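Local structure of trehalose-6-phosphate phosphatase (5DXL) at residues 10-15 and 267-272; 18-23 and 205-210; 24-29 and 216-221; 63-68 and 84-89. The protein belongs to the trehalose-phosphatase family of the HAD (haloacid dehalogenase-like) clan, with a Rossmann-like alpha/beta core and a smaller cap. All coordinates share one frame; numbering follows the deposited sequence.

Interaction 1 (10-15 and 267-272); sequences KLLKQY and SMLNNS
Leu-269 lies over one face of the Tyr-15 ring, a CH-pi contact at the centre of the meeting between helix 8-17 and the end of helix 259-270. Leu-269 CB stands 4.1 Å from the ring centroid and 12° off its normal, while CD2 of the same leucine reaches 3.8 Å from Tyr-15 CG. Around this pair the contacts are aliphatic. Leu-12 and Leu-269 slide past each other in opposite directions, with Leu-12 CD1 4.0 Å from Leu-269 CD2; Leu-12 CD1 also touches Ser-272 CB. Leu-11 CD2 meets CE of selenomethionine Met-268 at 4.0 Å, the chi3 bend of 75° bringing that methyl round; Leu-11 CD2 also touches Leu-269 CD2. The Ser-272 hydrogen bonds stay within its own segment: OG donates to Leu-269 O at 2.7 Å, in the carbonyl plane, and Ser-272 N bonds to the same oxygen. Ser-272 OG also sits at the edge of the tyrosine ring, 3.5 Å from Tyr-15 CE2. Tyr-15 OH is bonded to Asn-60, and Phe-23 of strand 21-25 touches both Tyr-15 and Leu-269. With no hydrogen bond between the segments, the fit of aliphatic groups and one aromatic face is what joins helix 8-17 to the end of helix 259-270.

Interaction 2 (18-23 and 205-210); sequences ARKRLF and PAQAPE
Ala-18 and Glu-210 meet methyl to methylene, CB to CB at 3.6 Å, where the chain leads into strand 21-25 and the adjacent parallel strand 211-216 of the Rossmann-like sheet. Ala-18 follows the end of helix 8-17. At Arg-19 the contact becomes polar: its backbone N donates to Glu-210 OE1 in a nearly straight bond (3.1 Å, 171°), arriving from above the carboxylate plane. The Arg-19 chain bends at chi3 (-52°), which brings NE back; a face of the guanidinium meets the same oxygen, with Glu-210 OE1 2.9 Å above the plane and displaced toward the rim. This salt bridge is therefore one of charges alone, no N-H pointing at the oxygen. At Lys-20 a water accepts from the backbone N at 2.6 Å and from Glu-210 N, and donates to Glu-210 OE1. That oxygen thus takes hydrogen bonds from a backbone N-H and a water beside the guanidinium charge. Lys-20 O receives a weak bond from Glu-210 N, while the extended side chain puts Lys-20 NZ 2.8 Å from Gln-207 O as a hydrogen-bond donor. Arg-21 turns the other way: NE binds Ala-18 O and NH1 binds Asn-60. Leu-22 then points toward Pro-209, and Tyr-201 touches both. Leu-22 CB packs against Pro-209 CG at 4.2 Å.

Interaction 3 (24-29 and 216-221); sequences MFDYDG and GDDFTD
Asp-26 crosses the side chain of Asp-221 at about a right angle, the two carboxylate planes 79° apart and Asp-26 OD2 only 2.5 Å from Asp-221 OD2. The bond from CA to CB of Asp-26 points toward the 216-221 loop, and CG lies anti to the backbone N (chi1 -165°). Its other oxygen, OD1, accepts from Tyr-27 N at 2.8 Å from above the carboxylate plane. Lys-190 forms salt bridges to both Asp-26 OD1 and Asp-221 OD1, a positive charge shared by the pair. Two further acids close in on the same point: Asp-217 OD1 is 3.5 Å and Asp-218 OD2 3.6 Å from Asp-26 OD2. Asp-217 also leans on the backbone of Gly-29, where the absence of a side chain leaves room for Asp-217 OD2 to approach the glycine CA to 3.5 Å. Within the loop, Asp-221 OD2 is gripped by Asp-218 N, in a nearly straight bond of 3.2 Å on its anti side, and weakly by Asp-217 N. Asp-218 OD1 in turn accepts from Asp-221 N at 2.8 Å, an Asx motif, and also from Thr-220 OG1. Asp-28, turned aside, pairs with Arg-68. Such a cluster, built from a DxDG sequence at the C-terminal end of one strand and a GDDxxD sequence at that of its neighbour, is consistent with the acidic motifs that line the active site in HAD-family proteins.

Interaction 4 (63-68 and 84-89); sequences WIISGR and GLSAEH
The Trp-63 indole has Gly-84 over one face: Gly-84 CA lies 3.6 Å from the centroid of the six-membered ring, a CH-pi contact, while Ser-86 N stands at the ring edge. A second CH-pi contact occurs at the far end, where Gly-67 CA sits over one face of the His-89 imidazole, 3.7 Å from its centroid. Both glycines, having no side chain, allow the rings this near. Between them segments 63-65 and 84-87 run parallel, their axes 4.7 Å apart at closest and 6° from parallel. Ile-64 uses both its backbone N and its O, N to Gly-84 O at 2.9 Å and O from Ser-86 N at 2.8 Å; Ser-66 N continues the pattern to Ser-86 O. Ile-64 and Leu-85 lie side by side on one face of the sheet, CG1 to CD2 at 3.9 Å. A water links Ser-66 O with Ser-86 OG. Past the strands, Glu-88 N donates to Arg-68 O at 2.8 Å. Ser-66 OG accepts from Arg-68 N in an ST turn. The two strands and helix 70-77 form a beta-alpha-beta unit of the Rossmann-like HAD core; Ser-66, just after its first strand, is placed like the Ser/Thr of HAD motif II.

Strand 21-25 ties three of the contacts together: interaction 2 sits at its start, interaction 3 at its end, and interaction 4 on the neighbouring strand 60-65. Strand 21-25 pairs with strand 60-65, probably through Phe-23 O to Trp-63 N and Phe-25 O to Ile-65 N. Interactions 3 and 4 lie near the centre of the chain, about 10 Å apart between centres; 4 is buried, 3 partly so. Interactions 1 and 2, also partly buried, lie towards the outside, some 20 Å or more from that centre, and touch through Gln-14 and Glu-210. Chemistry follows place: apolar between helices 8-17 and 259-270 in 1, charged and water-mediated in 2, crowded carboxylates in 3, and backbone strand pairing in 4.

Interaction 1 (10-15 and 267-272)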
# COMPACT_ATOMS: atom_id res chain seq x y z
N LYS A 10 -18.54 16.56 -3.69
CA LYS A 10 -18.55 16.11 -2.30
C LYS A 10 -17.14 16.07 -1.73
O LYS A 10 -16.91 16.43 -0.57
CB LYS A 10 -19.18 14.73 -2.16
CG LYS A 10 -20.69 14.73 -2.22
CD LYS A 10 -21.23 13.34 -1.91
CE LYS A 10 -22.76 13.32 -1.92
NZ LYS A 10 -23.28 11.92 -1.82
N LEU A 11 -16.19 15.60 -2.54
CA LEU A 11 -14.80 15.52 -2.12
C LEU A 11 -14.25 16.90 -1.77
O LEU A 11 -13.64 17.09 -0.72
CB LEU A 11 -13.95 14.89 -3.22
CG LEU A 11 -12.49 14.60 -2.86
CD1 LEU A 11 -12.39 13.36 -1.99
CD2 LEU A 11 -11.64 14.48 -4.11
N LEU A 12 -14.46 17.85 -2.68
CA LEU A 12 -13.93 19.19 -2.51
C LEU A 12 -14.55 19.86 -1.28
O LEU A 12 -13.87 20.53 -0.50
CB LEU A 12 -14.19 20.03 -3.76
CG LEU A 12 -13.69 21.47 -3.69
CD1 LEU A 12 -12.19 21.48 -3.49
CD2 LEU A 12 -14.10 22.23 -4.95
N LYS A 13 -15.85 19.65 -1.09
CA LYS A 13 -16.54 20.24 0.06
C LYS A 13 -15.96 19.74 1.38
O LYS A 13 -15.71 20.54 2.29
CB LYS A 13 -18.04 19.93 -0.01
CG LYS A 13 -18.86 20.63 1.07
CD LYS A 13 -20.33 20.21 1.01
CE LYS A 13 -21.13 20.92 2.09
NZ LYS A 13 -22.51 20.38 2.22
N GLN A 14 -15.73 18.44 1.50
CA GLN A 14 -15.18 17.93 2.75
C GLN A 14 -13.71 18.32 2.92
O GLN A 14 -13.25 18.55 4.03
CB GLN A 14 -15.36 16.41 2.84
CG GLN A 14 -15.03 15.82 4.21
CD GLN A 14 -15.83 16.46 5.34
OE1 GLN A 14 -16.94 16.97 5.14
NE2 GLN A 14 -15.28 16.43 6.55
N TYR A 15 -12.98 18.41 1.81
CA TYR A 15 -11.58 18.86 1.83
C TYR A 15 -11.48 20.26 2.44
O TYR A 15 -10.66 20.51 3.32
CB TYR A 15 -10.99 18.87 0.42
CG TYR A 15 -9.53 19.28 0.33
CD1 TYR A 15 -8.51 18.42 0.71
CD2 TYR A 15 -9.17 20.52 -0.18
CE1 TYR A 15 -7.17 18.79 0.61
CE2 TYR A 15 -7.84 20.90 -0.29
CZ TYR A 15 -6.85 20.02 0.11
OH TYR A 15 -5.52 20.40 0.00
N SER A 267 -5.32 17.83 -8.55
CA SER A 267 -5.18 19.21 -9.03
C SER A 267 -6.36 20.08 -8.62
O SER A 267 -6.17 21.24 -8.21
CB SER A 267 -5.02 19.23 -10.55
OG SER A 267 -3.82 18.59 -10.93
N MSE A 268 -7.57 19.54 -8.71
CA MSE A 268 -8.76 20.26 -8.28
C MSE A 268 -8.63 20.65 -6.81
O MSE A 268 -8.94 21.79 -6.44
CB MSE A 268 -10.04 19.43 -8.49
CG MSE A 268 -11.29 20.04 -7.80
SE MSE A 268 -12.77 18.78 -7.95
CE MSE A 268 -12.10 17.53 -6.59
N LEU A 269 -8.17 19.72 -5.98
CA LEU A 269 -8.00 20.04 -4.56
C LEU A 269 -6.94 21.12 -4.37
O LEU A 269 -7.13 22.07 -3.59
CB LEU A 269 -7.63 18.78 -3.76
CG LEU A 269 -8.67 17.66 -3.77
CD1 LEU A 269 -8.15 16.51 -2.92
CD2 LEU A 269 -10.03 18.14 -3.26
N ASN A 270 -5.84 21.00 -5.10
CA ASN A 270 -4.76 21.99 -5.04
C ASN A 270 -5.24 23.37 -5.44
O ASN A 270 -4.80 24.37 -4.86
CB ASN A 270 -3.60 21.60 -5.95
CG ASN A 270 -2.77 20.44 -5.40
OD1 ASN A 270 -2.80 20.15 -4.21
ND2 ASN A 270 -2.01 19.79 -6.27
N ASN A 271 -6.12 23.44 -6.42
CA ASN A 271 -6.59 24.73 -6.93
C ASN A 271 -7.56 25.44 -6.00
O ASN A 271 -7.99 26.56 -6.29
CB ASN A 271 -7.24 24.54 -8.30
CG ASN A 271 -6.22 24.21 -9.37
OD1 ASN A 271 -5.03 24.48 -9.22
ND2 ASN A 271 -6.69 23.62 -10.47
N SER A 272 -7.89 24.80 -4.88
CA SER A 272 -8.73 25.44 -3.87
C SER A 272 -7.86 26.17 -2.85
O SER A 272 -8.38 26.71 -1.86
CB SER A 272 -9.63 24.42 -3.17
OG SER A 272 -8.88 23.59 -2.30

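Interaction 2 (18-23 and 205-210)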
# COMPACT_ATOMS: atom_id res chain seq x y z
N ALA A 18 -12.33 20.26 6.26
CA ALA A 18 -11.42 19.53 7.14
C ALA A 18 -10.21 20.34 7.56
O ALA A 18 -9.55 20.97 6.74
CB ALA A 18 -10.97 18.24 6.45
N ARG A 19 -9.89 20.29 8.85
CA ARG A 19 -8.72 20.98 9.36
C ARG A 19 -7.47 20.13 9.20
O ARG A 19 -6.37 20.65 9.06
CB ARG A 19 -8.92 21.37 10.83
CG ARG A 19 -10.04 22.39 11.03
CD ARG A 19 -10.25 22.73 12.50
NE ARG A 19 -10.41 21.52 13.30
CZ ARG A 19 -11.54 20.83 13.41
NH1 ARG A 19 -12.63 21.22 12.74
NH2 ARG A 19 -11.60 19.74 14.16
N LYS A 20 -7.67 18.81 9.24
CA LYS A 20 -6.59 17.85 9.02
C LYS A 20 -6.99 16.87 7.93
O LYS A 20 -8.09 16.32 7.95
CB LYS A 20 -6.26 17.06 10.29
CG LYS A 20 -5.67 17.86 11.45
CD LYS A 20 -5.23 16.89 12.53
CE LYS A 20 -5.22 17.53 13.91
NZ LYS A 20 -5.19 16.47 14.96
N ARG A 21 -6.08 16.63 6.99
CA ARG A 21 -6.36 15.74 5.86
C ARG A 21 -5.31 14.65 5.77
O ARG A 21 -4.13 14.90 6.02
CB ARG A 21 -6.38 16.52 4.54
CG ARG A 21 -7.42 17.65 4.40
CD ARG A 21 -6.90 18.94 5.00
NE ARG A 21 -7.65 20.09 4.50
CZ ARG A 21 -7.20 20.96 3.61
NH1 ARG A 21 -5.98 20.86 3.10
NH2 ARG A 21 -7.99 21.97 3.24
N LEU A 22 -5.75 13.45 5.40
CA LEU A 22 -4.83 12.33 5.21
C LEU A 22 -4.99 11.77 3.81
O LEU A 22 -6.11 11.49 3.38
CB LEU A 22 -5.10 11.23 6.24
CG LEU A 22 -4.36 9.91 6.05
CD1 LEU A 22 -2.85 10.07 6.19
CD2 LEU A 22 -4.88 8.88 7.04
N PHE A 23 -3.87 11.65 3.09
CA PHE A 23 -3.86 11.07 1.74
C PHE A 23 -2.98 9.83 1.71
O PHE A 23 -1.85 9.86 2.20
CB PHE A 23 -3.32 12.09 0.72
CG PHE A 23 -4.20 13.29 0.53
CD1 PHE A 23 -5.12 13.33 -0.50
CD2 PHE A 23 -4.09 14.40 1.36
CE1 PHE A 23 -5.93 14.44 -0.69
CE2 PHE A 23 -4.90 15.51 1.18
CZ PHE A 23 -5.81 15.54 0.15
N PRO A 205 -11.39 11.33 18.90
CA PRO A 205 -12.22 11.71 17.75
C PRO A 205 -11.96 13.10 17.20
O PRO A 205 -11.91 13.28 15.98
CB PRO A 205 -13.64 11.63 18.32
CG PRO A 205 -13.56 10.58 19.35
CD PRO A 205 -12.18 10.68 19.96
N ALA A 206 -11.80 14.09 18.08
CA ALA A 206 -11.63 15.47 17.64
C ALA A 206 -10.25 15.71 17.03
O ALA A 206 -10.03 16.73 16.38
CB ALA A 206 -11.87 16.42 18.80
N GLN A 207 -9.34 14.77 17.26
CA GLN A 207 -7.98 14.85 16.74
C GLN A 207 -7.80 14.07 15.43
O GLN A 207 -6.78 14.20 14.76
CB GLN A 207 -6.99 14.33 17.78
CG GLN A 207 -6.68 15.32 18.88
CD GLN A 207 -5.84 16.49 18.39
OE1 GLN A 207 -6.37 17.51 17.95
NE2 GLN A 207 -4.52 16.33 18.46
N ALA A 208 -8.80 13.27 15.08
CA ALA A 208 -8.76 12.47 13.87
C ALA A 208 -8.83 13.35 12.63
O ALA A 208 -9.36 14.46 12.69
CB ALA A 208 -9.90 11.45 13.86
N PRO A 209 -8.28 12.88 11.49
CA PRO A 209 -8.46 13.70 10.30
C PRO A 209 -9.92 13.72 9.88
O PRO A 209 -10.58 12.69 10.01
CB PRO A 209 -7.58 13.00 9.25
CG PRO A 209 -7.49 11.60 9.71
CD PRO A 209 -7.52 11.65 11.22
N GLU A 210 -10.41 14.86 9.42
CA GLU A 210 -11.79 14.98 8.96
C GLU A 210 -11.89 14.69 7.47
O GLU A 210 -12.95 14.82 6.87
CB GLU A 210 -12.34 16.37 9.25
CG GLU A 210 -12.52 16.70 10.72
CD GLU A 210 -12.68 18.20 10.93
OE1 GLU A 210 -11.64 18.89 11.02
OE2 GLU A 210 -13.83 18.68 10.98
O HOH W 1 -9.53 17.67 10.70

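Interaction 3 (24-29 and 216-221)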
# COMPACT_ATOMS: atom_id res chain seq x y z
N MSE A 24 -3.50 8.73 1.17
CA MSE A 24 -2.69 7.53 1.00
C MSE A 24 -2.84 7.06 -0.45
O MSE A 24 -3.93 6.67 -0.87
CB MSE A 24 -3.12 6.45 2.00
CG MSE A 24 -2.92 6.90 3.45
SE MSE A 24 -3.47 5.61 4.83
CE MSE A 24 -5.37 5.56 4.50
N PHE A 25 -1.74 7.11 -1.20
CA PHE A 25 -1.74 6.77 -2.62
C PHE A 25 -0.82 5.60 -2.93
O PHE A 25 0.35 5.65 -2.57
CB PHE A 25 -1.23 7.94 -3.47
CG PHE A 25 -1.93 9.24 -3.25
CD1 PHE A 25 -3.31 9.31 -3.08
CD2 PHE A 25 -1.21 10.41 -3.23
CE1 PHE A 25 -3.94 10.54 -2.89
CE2 PHE A 25 -1.83 11.65 -3.06
CZ PHE A 25 -3.19 11.71 -2.90
N ASP A 26 -1.33 4.58 -3.62
CA ASP A 26 -0.43 3.69 -4.34
C ASP A 26 0.21 4.54 -5.44
O ASP A 26 -0.31 5.59 -5.80
CB ASP A 26 -1.20 2.48 -4.89
CG ASP A 26 -0.29 1.32 -5.34
OD1 ASP A 26 0.94 1.43 -5.28
OD2 ASP A 26 -0.85 0.29 -5.75
N TYR A 27 1.35 4.10 -5.97
CA TYR A 27 2.01 4.87 -7.02
C TYR A 27 1.72 4.27 -8.41
O TYR A 27 0.92 4.81 -9.17
CB TYR A 27 3.53 4.96 -6.77
CG TYR A 27 4.21 5.68 -7.89
CD1 TYR A 27 3.96 7.03 -8.12
CD2 TYR A 27 5.06 5.01 -8.76
CE1 TYR A 27 4.54 7.70 -9.18
CE2 TYR A 27 5.66 5.68 -9.83
CZ TYR A 27 5.39 7.02 -10.03
OH TYR A 27 5.97 7.69 -11.08
N ASP A 28 2.36 3.15 -8.74
CA ASP A 28 2.14 2.54 -10.05
C ASP A 28 0.69 2.15 -10.25
O ASP A 28 0.05 1.62 -9.35
CB ASP A 28 3.03 1.30 -10.21
CG ASP A 28 4.49 1.67 -10.34
OD1 ASP A 28 4.87 2.18 -11.41
OD2 ASP A 28 5.25 1.47 -9.37
N GLY A 29 0.16 2.43 -11.44
CA GLY A 29 -1.24 2.14 -11.73
C GLY A 29 -2.26 3.10 -11.13
O GLY A 29 -3.45 3.02 -11.44
N GLY A 216 -5.98 3.53 -4.95
CA GLY A 216 -5.19 2.39 -5.37
C GLY A 216 -5.91 1.60 -6.45
O GLY A 216 -7.14 1.62 -6.52
N ASP A 217 -5.14 0.90 -7.28
CA ASP A 217 -5.71 0.20 -8.42
C ASP A 217 -5.74 -1.31 -8.30
O ASP A 217 -6.45 -1.97 -9.05
CB ASP A 217 -4.93 0.54 -9.69
CG ASP A 217 -3.51 0.02 -9.64
OD1 ASP A 217 -2.82 0.29 -8.65
OD2 ASP A 217 -3.08 -0.66 -10.61
N ASP A 218 -4.96 -1.87 -7.38
CA ASP A 218 -4.74 -3.31 -7.44
C ASP A 218 -5.29 -4.10 -6.25
O ASP A 218 -5.94 -3.55 -5.37
CB ASP A 218 -3.24 -3.60 -7.65
CG ASP A 218 -2.35 -3.29 -6.43
OD1 ASP A 218 -2.82 -3.21 -5.27
OD2 ASP A 218 -1.13 -3.14 -6.64
N PHE A 219 -5.02 -5.40 -6.27
CA PHE A 219 -5.55 -6.33 -5.28
C PHE A 219 -5.02 -6.01 -3.88
O PHE A 219 -5.76 -6.10 -2.90
CB PHE A 219 -5.20 -7.77 -5.68
CG PHE A 219 -5.75 -8.82 -4.76
CD1 PHE A 219 -7.05 -9.29 -4.91
CD2 PHE A 219 -4.96 -9.37 -3.76
CE1 PHE A 219 -7.56 -10.27 -4.07
CE2 PHE A 219 -5.47 -10.35 -2.92
CZ PHE A 219 -6.76 -10.80 -3.08
N THR A 220 -3.75 -5.62 -3.79
CA THR A 220 -3.14 -5.28 -2.51
C THR A 220 -3.73 -3.98 -1.94
O THR A 220 -3.84 -3.82 -0.73
CB THR A 220 -1.60 -5.14 -2.62
OG1 THR A 220 -1.23 -3.79 -2.97
CG2 THR A 220 -1.05 -6.10 -3.66
N ASP A 221 -4.11 -3.07 -2.82
CA ASP A 221 -4.69 -1.81 -2.39
C ASP A 221 -6.06 -2.00 -1.76
O ASP A 221 -6.49 -1.17 -0.95
CB ASP A 221 -4.78 -0.85 -3.58
CG ASP A 221 -3.42 -0.39 -4.04
OD1 ASP A 221 -2.52 -0.28 -3.19
OD2 ASP A 221 -3.27 -0.14 -5.25

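Interaction 4 (63-68 and 84-89)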
# COMPACT_ATOMS: atom_id res chain seq x y z
N TRP A 63 0.92 10.48 1.86
CA TRP A 63 1.68 9.24 1.86
C TRP A 63 1.67 8.55 0.51
O TRP A 63 0.61 8.42 -0.12
CB TRP A 63 1.13 8.27 2.92
CG TRP A 63 1.57 8.65 4.29
CD1 TRP A 63 0.96 9.54 5.13
CD2 TRP A 63 2.73 8.18 4.97
NE1 TRP A 63 1.68 9.64 6.31
CE2 TRP A 63 2.77 8.81 6.23
CE3 TRP A 63 3.74 7.27 4.64
CZ2 TRP A 63 3.77 8.56 7.16
CZ3 TRP A 63 4.74 7.03 5.57
CH2 TRP A 63 4.75 7.67 6.81
N ILE A 64 2.85 8.10 0.08
CA ILE A 64 2.98 7.21 -1.07
C ILE A 64 3.28 5.81 -0.52
O ILE A 64 4.25 5.63 0.22
CB ILE A 64 4.13 7.66 -2.02
CG1 ILE A 64 4.03 9.14 -2.39
CG2 ILE A 64 4.16 6.79 -3.29
CD1 ILE A 64 2.69 9.54 -2.99
N ILE A 65 2.43 4.83 -0.86
CA ILE A 65 2.54 3.48 -0.30
C ILE A 65 2.72 2.52 -1.47
O ILE A 65 1.77 2.21 -2.17
CB ILE A 65 1.31 3.13 0.55
CG1 ILE A 65 1.12 4.19 1.63
CG2 ILE A 65 1.46 1.75 1.19
CD1 ILE A 65 -0.20 4.07 2.38
N SER A 66 3.96 2.08 -1.67
CA SER A 66 4.37 1.52 -2.96
C SER A 66 5.23 0.26 -2.84
O SER A 66 5.94 0.07 -1.86
CB SER A 66 5.14 2.60 -3.73
OG SER A 66 5.74 2.09 -4.91
N GLY A 67 5.16 -0.60 -3.87
CA GLY A 67 6.04 -1.75 -3.93
C GLY A 67 7.44 -1.40 -4.40
O GLY A 67 8.35 -2.23 -4.33
N ARG A 68 7.62 -0.17 -4.86
CA ARG A 68 8.91 0.25 -5.41
C ARG A 68 10.02 0.25 -4.37
O ARG A 68 9.77 0.43 -3.17
CB ARG A 68 8.80 1.66 -6.00
CG ARG A 68 7.94 1.76 -7.23
CD ARG A 68 8.70 1.37 -8.48
NE ARG A 68 7.99 1.84 -9.66
CZ ARG A 68 8.54 2.02 -10.85
NH1 ARG A 68 9.83 1.74 -11.03
NH2 ARG A 68 7.81 2.47 -11.85
N GLY A 84 5.35 11.47 3.12
CA GLY A 84 5.62 10.21 3.78
C GLY A 84 5.82 9.15 2.71
O GLY A 84 5.07 9.10 1.74
N LEU A 85 6.83 8.30 2.87
CA LEU A 85 7.14 7.28 1.87
C LEU A 85 7.17 5.90 2.50
O LEU A 85 7.85 5.68 3.49
CB LEU A 85 8.48 7.57 1.18
CG LEU A 85 8.56 8.95 0.50
CD1 LEU A 85 10.00 9.21 0.06
CD2 LEU A 85 7.59 9.04 -0.69
N SER A 86 6.42 4.97 1.91
CA SER A 86 6.44 3.56 2.31
C SER A 86 6.90 2.76 1.09
O SER A 86 6.23 2.77 0.06
CB SER A 86 5.07 3.10 2.79
OG SER A 86 5.03 1.69 2.99
N ALA A 87 8.06 2.12 1.20
CA ALA A 87 8.67 1.45 0.06
C ALA A 87 8.84 -0.04 0.31
O ALA A 87 8.82 -0.48 1.46
CB ALA A 87 10.04 2.08 -0.26
N GLU A 88 8.98 -0.79 -0.78
CA GLU A 88 9.32 -2.21 -0.73
C GLU A 88 8.32 -2.98 0.12
O GLU A 88 8.68 -3.76 0.99
CB GLU A 88 10.76 -2.40 -0.23
CG GLU A 88 11.76 -1.76 -1.17
CD GLU A 88 13.21 -2.05 -0.83
OE1 GLU A 88 13.53 -3.18 -0.39
OE2 GLU A 88 14.05 -1.13 -1.01
N HIS A 89 7.04 -2.74 -0.16
CA HIS A 89 5.95 -3.47 0.49
C HIS A 89 6.03 -3.38 2.01
O HIS A 89 6.03 -4.40 2.71
CB HIS A 89 5.96 -4.93 0.02
CG HIS A 89 5.86 -5.08 -1.47
ND1 HIS A 89 6.97 -5.20 -2.28
CD2 HIS A 89 4.79 -5.09 -2.29
CE1 HIS A 89 6.58 -5.30 -3.54
NE2 HIS A 89 5.26 -5.23 -3.57
O HOH W 2 5.10 -0.03 0.86